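Local structure of hemolysin BL lytic component L1 (Bacillus cereus, 7NMQ) at residues 2-10 with 310-321; 11-22 with 199-210. The protein serves as the L1 lytic component of the Bacillus cereus haemolysin BL enterotoxin, an alpha-helical pore-forming toxin, and probably acts on target membranes together with its partner components. All blocks are in the same frame, centred on the assembly; numbering follows the deposited sequence.

Contact 1. Residues 2-10 with 310-321; sequences NYALGPEGL and QWNTMGANYTDL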
loop_
_atom_site.group_PDB
_atom_site.type_symbol
_atom_site.label_atom_id
_atom_site.label_comp_id
_atom_site.label_asym_id
_atom_site.label_seq_id
_atom_site.Cartn_x
_atom_site.Cartn_y
_atom_site.Cartn_z
ATOM N N ASN A 2 27.308 0.745 -21.988
ATOM C CA ASN A 2 27.748 -0.663 -22.132
ATOM C C ASN A 2 27.239 -1.533 -20.981
ATOM O O ASN A 2 27.136 -2.727 -21.194
ATOM C CB ASN A 2 29.263 -0.763 -22.215
ATOM C CG ASN A 2 29.808 -0.274 -23.538
ATOM O OD1 ASN A 2 29.135 -0.310 -24.568
ATOM N ND2 ASN A 2 31.032 0.194 -23.492
ATOM N N TYR A 3 27.018 -0.972 -19.793
ATOM C CA TYR A 3 26.575 -1.693 -18.561
ATOM C C TYR A 3 25.503 -0.874 -17.860
ATOM O O TYR A 3 25.686 0.296 -17.629
ATOM C CB TYR A 3 27.774 -1.964 -17.652
ATOM C CG TYR A 3 28.794 -2.822 -18.367
ATOM C CD1 TYR A 3 28.581 -4.180 -18.523
ATOM C CD2 TYR A 3 29.913 -2.278 -18.995
ATOM C CE1 TYR A 3 29.465 -4.976 -19.231
ATOM C CE2 TYR A 3 30.828 -3.060 -19.689
ATOM C CZ TYR A 3 30.592 -4.419 -19.815
ATOM O OH TYR A 3 31.450 -5.171 -20.564
ATOM N N ALA A 4 24.422 -1.526 -17.518
ATOM C CA ALA A 4 23.285 -0.864 -16.830
ATOM C C ALA A 4 23.403 -1.065 -15.319
ATOM O O ALA A 4 23.046 -2.148 -14.841
ATOM C CB ALA A 4 21.962 -1.364 -17.359
ATOM N N LEU A 5 23.873 -0.046 -14.590
ATOM C CA LEU A 5 24.186 -0.202 -13.154
ATOM C C LEU A 5 23.197 0.590 -12.291
ATOM O O LEU A 5 23.394 0.610 -11.070
ATOM C CB LEU A 5 25.633 0.245 -12.891
ATOM C CG LEU A 5 26.678 -0.435 -13.779
ATOM C CD1 LEU A 5 28.051 0.109 -13.482
ATOM C CD2 LEU A 5 26.620 -1.961 -13.593
ATOM N N GLY A 6 22.154 1.146 -12.899
ATOM C CA GLY A 6 21.186 1.972 -12.187
ATOM C C GLY A 6 20.050 1.156 -11.599
ATOM O O GLY A 6 20.011 -0.069 -11.674
ATOM N N PRO A 7 19.136 1.867 -10.927
ATOM C CA PRO A 7 18.035 1.216 -10.196
ATOM C C PRO A 7 16.939 0.573 -11.062
ATOM O O PRO A 7 15.964 0.079 -10.535
ATOM C CB PRO A 7 17.636 2.360 -9.256
ATOM C CG PRO A 7 17.952 3.602 -9.967
ATOM C CD PRO A 7 19.247 3.302 -10.663
ATOM N N GLU A 8 17.072 0.545 -12.378
ATOM C CA GLU A 8 16.145 -0.188 -13.265
ATOM C C GLU A 8 14.722 0.339 -12.964
ATOM O O GLU A 8 14.551 1.565 -12.903
ATOM C CB GLU A 8 16.345 -1.696 -13.062
ATOM C CG GLU A 8 17.789 -2.118 -13.111
ATOM C CD GLU A 8 18.277 -2.728 -14.399
ATOM O OE1 GLU A 8 18.982 -3.725 -14.267
ATOM O OE2 GLU A 8 17.969 -2.206 -15.508
ATOM N N GLY A 9 13.714 -0.520 -12.817
ATOM C CA GLY A 9 12.319 -0.121 -12.573
ATOM C C GLY A 9 12.011 0.097 -11.103
ATOM O O GLY A 9 10.804 0.079 -10.770
ATOM N N LEU A 10 13.007 0.316 -10.233
ATOM C CA LEU A 10 12.663 0.491 -8.798
ATOM C C LEU A 10 11.765 1.705 -8.579
ATOM O O LEU A 10 10.909 1.621 -7.649
ATOM C CB LEU A 10 13.895 0.544 -7.920
ATOM C CG LEU A 10 14.613 -0.781 -7.768
ATOM C CD1 LEU A 10 15.935 -0.550 -7.039
ATOM C CD2 LEU A 10 13.765 -1.800 -7.028
ATOM N N GLN A 310 13.478 -6.593 -10.190
ATOM C CA GLN A 310 14.407 -5.486 -10.520
ATOM C C GLN A 310 15.753 -5.761 -9.862
ATOM O O GLN A 310 16.797 -5.542 -10.541
ATOM C CB GLN A 310 13.929 -4.118 -10.102
ATOM C CG GLN A 310 12.589 -3.762 -10.705
ATOM C CD GLN A 310 12.503 -3.816 -12.207
ATOM O OE1 GLN A 310 13.459 -3.545 -12.949
ATOM N NE2 GLN A 310 11.299 -4.104 -12.673
ATOM N N TRP A 311 15.771 -6.252 -8.625
ATOM C CA TRP A 311 17.087 -6.582 -8.004
ATOM C C TRP A 311 17.753 -7.720 -8.777
ATOM O O TRP A 311 18.972 -7.678 -8.970
ATOM C CB TRP A 311 16.924 -6.964 -6.532
ATOM C CG TRP A 311 16.708 -5.847 -5.570
ATOM C CD1 TRP A 311 15.621 -5.737 -4.759
ATOM C CD2 TRP A 311 17.553 -4.722 -5.293
ATOM N NE1 TRP A 311 15.754 -4.633 -3.966
ATOM C CE2 TRP A 311 16.946 -3.997 -4.254
ATOM C CE3 TRP A 311 18.785 -4.272 -5.763
ATOM C CZ2 TRP A 311 17.495 -2.830 -3.740
ATOM C CZ3 TRP A 311 19.348 -3.141 -5.224
ATOM C CH2 TRP A 311 18.717 -2.423 -4.212
ATOM N N ASN A 312 16.995 -8.722 -9.160
ATOM C CA ASN A 312 17.576 -9.855 -9.915
ATOM C C ASN A 312 18.149 -9.385 -11.259
ATOM O O ASN A 312 19.251 -9.811 -11.615
ATOM C CB ASN A 312 16.559 -10.961 -10.087
ATOM C CG ASN A 312 16.234 -11.616 -8.765
ATOM O OD1 ASN A 312 16.982 -11.522 -7.798
ATOM N ND2 ASN A 312 15.135 -12.328 -8.749
ATOM N N THR A 313 17.447 -8.529 -11.977
ATOM C CA THR A 313 17.922 -7.978 -13.263
ATOM C C THR A 313 19.197 -7.182 -13.017
ATOM O O THR A 313 20.186 -7.320 -13.808
ATOM C CB THR A 313 16.851 -7.142 -13.945
ATOM O OG1 THR A 313 15.762 -8.048 -14.191
ATOM C CG2 THR A 313 17.335 -6.536 -15.236
ATOM N N MET A 314 19.210 -6.394 -11.959
ATOM C CA MET A 314 20.374 -5.549 -11.650
ATOM C C MET A 314 21.562 -6.469 -11.322
ATOM O O MET A 314 22.680 -6.164 -11.747
ATOM C CB MET A 314 20.034 -4.632 -10.476
ATOM C CG MET A 314 21.071 -3.607 -10.188
ATOM S SD MET A 314 20.619 -2.737 -8.705
ATOM C CE MET A 314 19.088 -1.972 -9.261
ATOM N N GLY A 315 21.364 -7.530 -10.539
ATOM C CA GLY A 315 22.439 -8.488 -10.220
ATOM C C GLY A 315 22.993 -9.078 -11.504
ATOM O O GLY A 315 24.220 -9.181 -11.624
ATOM N N ALA A 316 22.149 -9.419 -12.470
ATOM C CA ALA A 316 22.620 -9.939 -13.782
ATOM C C ALA A 316 23.447 -8.897 -14.533
ATOM O O ALA A 316 24.483 -9.241 -15.105
ATOM C CB ALA A 316 21.475 -10.377 -14.634
ATOM N N ASN A 317 23.030 -7.653 -14.504
ATOM C CA ASN A 317 23.731 -6.565 -15.217
ATOM C C ASN A 317 25.114 -6.347 -14.580
ATOM O O ASN A 317 26.119 -6.218 -15.280
ATOM C CB ASN A 317 22.889 -5.296 -15.196
ATOM C CG ASN A 317 21.679 -5.367 -16.098
ATOM O OD1 ASN A 317 21.651 -6.123 -17.057
ATOM N ND2 ASN A 317 20.694 -4.533 -15.851
ATOM N N TYR A 318 25.205 -6.315 -13.256
ATOM C CA TYR A 318 26.507 -6.134 -12.582
ATOM C C TYR A 318 27.367 -7.368 -12.791
ATOM O O TYR A 318 28.597 -7.224 -12.895
ATOM C CB TYR A 318 26.304 -5.909 -11.080
ATOM C CG TYR A 318 25.952 -4.505 -10.659
ATOM C CD1 TYR A 318 24.752 -3.910 -11.012
ATOM C CD2 TYR A 318 26.834 -3.766 -9.914
ATOM C CE1 TYR A 318 24.407 -2.625 -10.604
ATOM C CE2 TYR A 318 26.544 -2.464 -9.552
ATOM C CZ TYR A 318 25.319 -1.897 -9.874
ATOM O OH TYR A 318 25.086 -0.597 -9.500
ATOM N N THR A 319 26.791 -8.566 -12.790
ATOM C CA THR A 319 27.585 -9.809 -12.982
ATOM C C THR A 319 28.142 -9.854 -14.404
ATOM O O THR A 319 29.259 -10.278 -14.551
ATOM C CB THR A 319 26.733 -11.030 -12.669
ATOM O OG1 THR A 319 26.279 -10.931 -11.308
ATOM C CG2 THR A 319 27.507 -12.312 -12.831
ATOM N N ASP A 320 27.432 -9.320 -15.377
ATOM C CA ASP A 320 27.946 -9.191 -16.758
ATOM C C ASP A 320 29.205 -8.301 -16.745
ATOM O O ASP A 320 30.225 -8.678 -17.347
ATOM C CB ASP A 320 26.889 -8.618 -17.687
ATOM C CG ASP A 320 27.297 -8.654 -19.130
ATOM O OD1 ASP A 320 27.627 -9.754 -19.624
ATOM O OD2 ASP A 320 27.346 -7.566 -19.712
ATOM N N LEU A 321 29.174 -7.159 -16.056
ATOM C CA LEU A 321 30.377 -6.310 -15.941
ATOM C C LEU A 321 31.478 -7.109 -15.259
ATOM O O LEU A 321 32.630 -7.142 -15.758
ATOM C CB LEU A 321 30.038 -5.037 -15.163
ATOM C CG LEU A 321 31.235 -4.107 -14.894
ATOM C CD1 LEU A 321 32.019 -3.787 -16.172
ATOM C CD2 LEU A 321 30.768 -2.835 -14.178
HETATM O O HOH W 1 25.950 -5.246 -20.131
#
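The extended N-terminal arm that leads into helix 10-33 lies along helix 275-325, where Tyr3 and Leu5 settle over Leu321 and Tyr318. Leu321 puts CD1 over the centre of the Tyr3 ring, 3.7 Å from the centroid and 9° off the normal. At the edge of that ring, Tyr3 CE1 lies 3.4 Å from Asp320 OD2, while Tyr3 OH bonds to Asn324 further along the same helix. Water 1 donates to both Asn2 O and Asp320 OD2, tying the arm's start to the carboxylate.

A second CH-pi contact sets Leu5 CD2 squarely over the Tyr318 face. The same tyrosine donates from OH to Leu5 O over 2.6 Å, in the carbonyl plane and on a lone pair; Trp347 of helix 330-357 also bonds to this oxygen. In this mainly helical toxin of the ClyA/HblB-like family, the arm runs along helix 275-325 and also touches helix 330-357, with Ile84 of helix 45-103 against Leu10.

Further on, in the conformer modelled here, one of two, Met314 CE approaches Pro7 CA to 3.5 Å. Where the arm becomes helix, N-cap Gly9 gives its N-H to Gln310 OE1 at 3.0 Å; the nitrogen sits well above the amide carbonyl plane, and a bend at Gln310 chi2 (-56°) brings the oxygen there. Gln310 NE2 is held by Asn306.

Contact 2. Residues 11-22 with 199-210; sequences KKALAETGSHIL and IGGGLGAAILVI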
loop_
_atom_site.group_PDB
_atom_site.type_symbol
_atom_site.label_atom_id
_atom_site.label_comp_id
_atom_site.label_asym_id
_atom_site.label_seq_id
_atom_site.Cartn_x
_atom_site.Cartn_y
_atom_site.Cartn_z
ATOM N N LYS A 11 11.882 2.764 -9.338
ATOM C CA LYS A 11 11.114 3.999 -9.076
ATOM C C LYS A 11 9.611 3.702 -9.178
ATOM O O LYS A 11 8.863 4.042 -8.258
ATOM C CB LYS A 11 11.551 5.089 -10.039
ATOM C CG LYS A 11 11.427 6.498 -9.517
ATOM C CD LYS A 11 12.152 7.518 -10.378
ATOM C CE LYS A 11 11.970 8.925 -9.842
ATOM N NZ LYS A 11 12.381 9.941 -10.833
ATOM N N LYS A 12 9.206 3.050 -10.251
ATOM C CA LYS A 12 7.787 2.763 -10.530
ATOM C C LYS A 12 7.259 1.800 -9.448
ATOM O O LYS A 12 6.161 2.007 -8.946
ATOM C CB LYS A 12 7.642 2.282 -11.974
ATOM C CG LYS A 12 7.855 3.386 -13.006
ATOM C CD LYS A 12 7.254 3.139 -14.392
ATOM C CE LYS A 12 5.739 3.191 -14.413
ATOM N NZ LYS A 12 5.175 2.799 -15.728
ATOM N N ALA A 13 8.020 0.776 -9.098
ATOM C CA ALA A 13 7.605 -0.232 -8.104
ATOM C C ALA A 13 7.470 0.460 -6.751
ATOM O O ALA A 13 6.545 0.107 -5.990
ATOM C CB ALA A 13 8.616 -1.345 -8.060
ATOM N N LEU A 14 8.344 1.409 -6.422
ATOM C CA LEU A 14 8.259 2.131 -5.136
ATOM C C LEU A 14 6.992 2.959 -5.115
ATOM O O LEU A 14 6.402 3.026 -4.024
ATOM C CB LEU A 14 9.449 3.055 -4.893
ATOM C CG LEU A 14 10.669 2.388 -4.306
ATOM C CD1 LEU A 14 11.786 3.403 -4.294
ATOM C CD2 LEU A 14 10.384 1.873 -2.903
ATOM N N ALA A 15 6.637 3.594 -6.214
ATOM C CA ALA A 15 5.450 4.466 -6.253
ATOM C C ALA A 15 4.214 3.625 -5.970
ATOM O O ALA A 15 3.330 4.044 -5.177
ATOM C CB ALA A 15 5.360 5.160 -7.570
ATOM N N GLU A 16 4.146 2.442 -6.573
ATOM C CA GLU A 16 3.010 1.519 -6.359
ATOM C C GLU A 16 3.022 1.073 -4.904
ATOM O O GLU A 16 1.957 1.081 -4.270
ATOM C CB GLU A 16 3.135 0.294 -7.258
ATOM C CG GLU A 16 3.038 0.612 -8.718
ATOM C CD GLU A 16 3.047 -0.602 -9.625
ATOM O OE1 GLU A 16 3.240 -1.736 -9.128
ATOM O OE2 GLU A 16 2.882 -0.404 -10.830
ATOM N N THR A 17 4.180 0.664 -4.397
ATOM C CA THR A 17 4.295 0.188 -2.995
ATOM C C THR A 17 3.841 1.290 -2.041
ATOM O O THR A 17 3.099 0.967 -1.093
ATOM C CB THR A 17 5.717 -0.286 -2.693
ATOM O OG1 THR A 17 6.019 -1.442 -3.460
ATOM C CG2 THR A 17 5.874 -0.611 -1.227
ATOM N N GLY A 18 4.239 2.525 -2.265
ATOM C CA GLY A 18 3.825 3.627 -1.393
ATOM C C GLY A 18 2.319 3.797 -1.373
ATOM O O GLY A 18 1.737 4.039 -0.300
ATOM N N SER A 19 1.685 3.667 -2.531
ATOM C CA SER A 19 0.221 3.779 -2.704
ATOM C C SER A 19 -0.483 2.649 -1.959
ATOM O O SER A 19 -1.568 2.892 -1.415
ATOM C CB SER A 19 -0.166 3.835 -4.159
ATOM O OG SER A 19 -0.248 2.538 -4.744
ATOM N N HIS A 20 0.075 1.446 -1.967
ATOM C CA HIS A 20 -0.565 0.324 -1.260
ATOM C C HIS A 20 -0.435 0.527 0.247
ATOM O O HIS A 20 -1.355 0.140 0.966
ATOM C CB HIS A 20 0.006 -1.027 -1.667
ATOM C CG HIS A 20 -0.015 -1.279 -3.134
ATOM N ND1 HIS A 20 -1.098 -0.947 -3.917
ATOM C CD2 HIS A 20 0.911 -1.853 -3.946
ATOM C CE1 HIS A 20 -0.824 -1.288 -5.179
ATOM N NE2 HIS A 20 0.386 -1.862 -5.202
ATOM N N ILE A 21 0.705 1.034 0.709
ATOM C CA ILE A 21 0.900 1.301 2.152
ATOM C C ILE A 21 -0.148 2.315 2.602
ATOM O O ILE A 21 -0.729 2.114 3.657
ATOM C CB ILE A 21 2.336 1.795 2.452
ATOM C CG1 ILE A 21 3.324 0.649 2.270
ATOM C CG2 ILE A 21 2.470 2.384 3.828
ATOM C CD1 ILE A 21 4.759 1.107 2.263
ATOM N N LEU A 22 -0.347 3.384 1.871
ATOM C CA LEU A 22 -1.373 4.393 2.239
ATOM C C LEU A 22 -2.748 3.734 2.360
ATOM O O LEU A 22 -3.454 3.971 3.389
ATOM C CB LEU A 22 -1.397 5.522 1.209
ATOM C CG LEU A 22 -2.506 6.557 1.449
ATOM C CD1 LEU A 22 -2.240 7.316 2.736
ATOM C CD2 LEU A 22 -2.587 7.504 0.270
ATOM N N ILE A 199 0.457 8.405 -9.071
ATOM C CA ILE A 199 1.496 7.499 -9.647
ATOM C C ILE A 199 1.893 7.962 -11.053
ATOM O O ILE A 199 3.088 7.870 -11.384
ATOM C CB ILE A 199 0.975 6.057 -9.594
ATOM C CG1 ILE A 199 0.954 5.583 -8.134
ATOM C CG2 ILE A 199 1.825 5.136 -10.467
ATOM C CD1 ILE A 199 0.156 4.332 -7.885
ATOM N N GLY A 200 0.937 8.439 -11.827
ATOM C CA GLY A 200 1.125 8.906 -13.209
ATOM C C GLY A 200 2.081 10.091 -13.263
ATOM O O GLY A 200 2.582 10.395 -14.327
ATOM N N GLY A 201 2.262 10.786 -12.145
ATOM C CA GLY A 201 3.135 11.963 -12.063
ATOM C C GLY A 201 4.564 11.584 -11.718
ATOM O O GLY A 201 5.419 12.474 -11.701
ATOM N N GLY A 202 4.817 10.301 -11.461
ATOM C CA GLY A 202 6.145 9.819 -11.060
ATOM C C GLY A 202 6.270 9.721 -9.548
ATOM O O GLY A 202 5.432 10.296 -8.826
ATOM N N LEU A 203 7.324 9.070 -9.076
ATOM C CA LEU A 203 7.499 8.746 -7.648
ATOM C C LEU A 203 7.503 10.059 -6.833
ATOM O O LEU A 203 6.925 10.092 -5.721
ATOM C CB LEU A 203 8.761 7.901 -7.489
ATOM C CG LEU A 203 9.200 7.643 -6.054
ATOM C CD1 LEU A 203 8.146 6.893 -5.261
ATOM C CD2 LEU A 203 10.510 6.870 -6.055
ATOM N N GLY A 204 8.190 11.097 -7.312
ATOM C CA GLY A 204 8.247 12.374 -6.575
ATOM C C GLY A 204 6.845 12.901 -6.271
ATOM O O GLY A 204 6.521 13.263 -5.088
ATOM N N ALA A 205 6.021 12.993 -7.303
ATOM C CA ALA A 205 4.626 13.482 -7.176
ATOM C C ALA A 205 3.853 12.545 -6.253
ATOM O O ALA A 205 3.139 13.046 -5.384
ATOM C CB ALA A 205 3.952 13.598 -8.517
ATOM N N ALA A 206 3.999 11.234 -6.443
ATOM C CA ALA A 206 3.297 10.217 -5.661
ATOM C C ALA A 206 3.557 10.481 -4.171
ATOM O O ALA A 206 2.575 10.443 -3.397
ATOM C CB ALA A 206 3.669 8.823 -6.066
ATOM N N ILE A 207 4.806 10.744 -3.777
ATOM C CA ILE A 207 5.133 10.909 -2.334
ATOM C C ILE A 207 4.469 12.177 -1.814
ATOM O O ILE A 207 4.050 12.178 -0.637
ATOM C CB ILE A 207 6.656 10.886 -2.136
ATOM C CG1 ILE A 207 7.256 9.518 -2.457
ATOM C CG2 ILE A 207 7.068 11.432 -0.795
ATOM C CD1 ILE A 207 6.648 8.349 -1.830
ATOM N N LEU A 208 4.433 13.242 -2.607
ATOM C CA LEU A 208 3.788 14.493 -2.135
ATOM C C LEU A 208 2.293 14.248 -1.907
ATOM O O LEU A 208 1.737 14.746 -0.896
ATOM C CB LEU A 208 3.982 15.604 -3.150
ATOM C CG LEU A 208 5.406 16.151 -3.236
ATOM C CD1 LEU A 208 5.595 17.032 -4.463
ATOM C CD2 LEU A 208 5.760 16.916 -1.989
ATOM N N VAL A 209 1.664 13.478 -2.791
ATOM C CA VAL A 209 0.203 13.204 -2.682
ATOM C C VAL A 209 -0.024 12.310 -1.469
ATOM O O VAL A 209 -0.929 12.604 -0.644
ATOM C CB VAL A 209 -0.381 12.604 -3.955
ATOM C CG1 VAL A 209 -1.821 12.185 -3.722
ATOM C CG2 VAL A 209 -0.208 13.549 -5.145
ATOM N N ILE A 210 0.766 11.256 -1.325
ATOM C CA ILE A 210 0.636 10.365 -0.144
ATOM C C ILE A 210 0.763 11.177 1.145
ATOM O O ILE A 210 -0.018 10.933 2.081
ATOM C CB ILE A 210 1.668 9.239 -0.209
ATOM C CG1 ILE A 210 1.346 8.290 -1.360
ATOM C CG2 ILE A 210 1.756 8.545 1.153
ATOM C CD1 ILE A 210 2.488 7.349 -1.722
HETATM O O HOH W 2 9.794 11.331 -9.793
#
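Apolar packing joins Ala15, Lys11 and Leu14 of helix 10-33 to Leu203, the first residue of helix 203-216. That helix, which leads into the beta hairpin 217-230, packs nearly parallel on helix 10-33, the two short segments 13° apart with their axes 9.3 Å from each other; residues 199-210 fall within a predicted transmembrane stretch. Leu203, with CG anti to its backbone N (chi1 172°), splits its two methyls between Ala15 and Lys11: CD1 lies 4.0 Å from Ala15 CB, and CD2 reaches 3.6 Å from Lys11 CG. Beside it, Ala15 and Ala206 meet methyl to methyl at 4.3 Å between their CB atoms.

Further along, Ile210 pushes CD1 against bare backbone, 3.6 Å from Gly18 C, and Leu22 CD2 touches its CG1. Ile199, from the end of helix 173-200, spans the Ala15 and Ser19 turn, its CD1 3.8 Å from Ser19 CB; Gly202, with its positive phi, makes the break between the two helices.

At the Lys11 end the links are polar. The extended Lys11 chain takes NZ to a salt bridge with Asp349 of helix 330-357 and, weakly, to water 2, which accepts from Gly204 N at 3.0 Å.

The two contacts follow one another directly in sequence: contact 1 ends with Leu10 and contact 2 starts at Lys11, so the N-terminal arm and the first turns of helix 10-33 carry both. Their centres are about 22 Å apart. Contact 1 lies about 26 Å from the centre of the chain, contact 2 only about 9 Å from it. Each joins the N-terminal region to a distant part of the sequence, residues 310-321 near the C-terminal end and the mid-chain 199-210, within a segment predicted to be a transmembrane helix. Helix 330-357 borders both, through Trp347 beside contact 1 and Asp349 beside contact 2, and Ile84 of helix 45-103 touches Leu10 and Leu14 in turn.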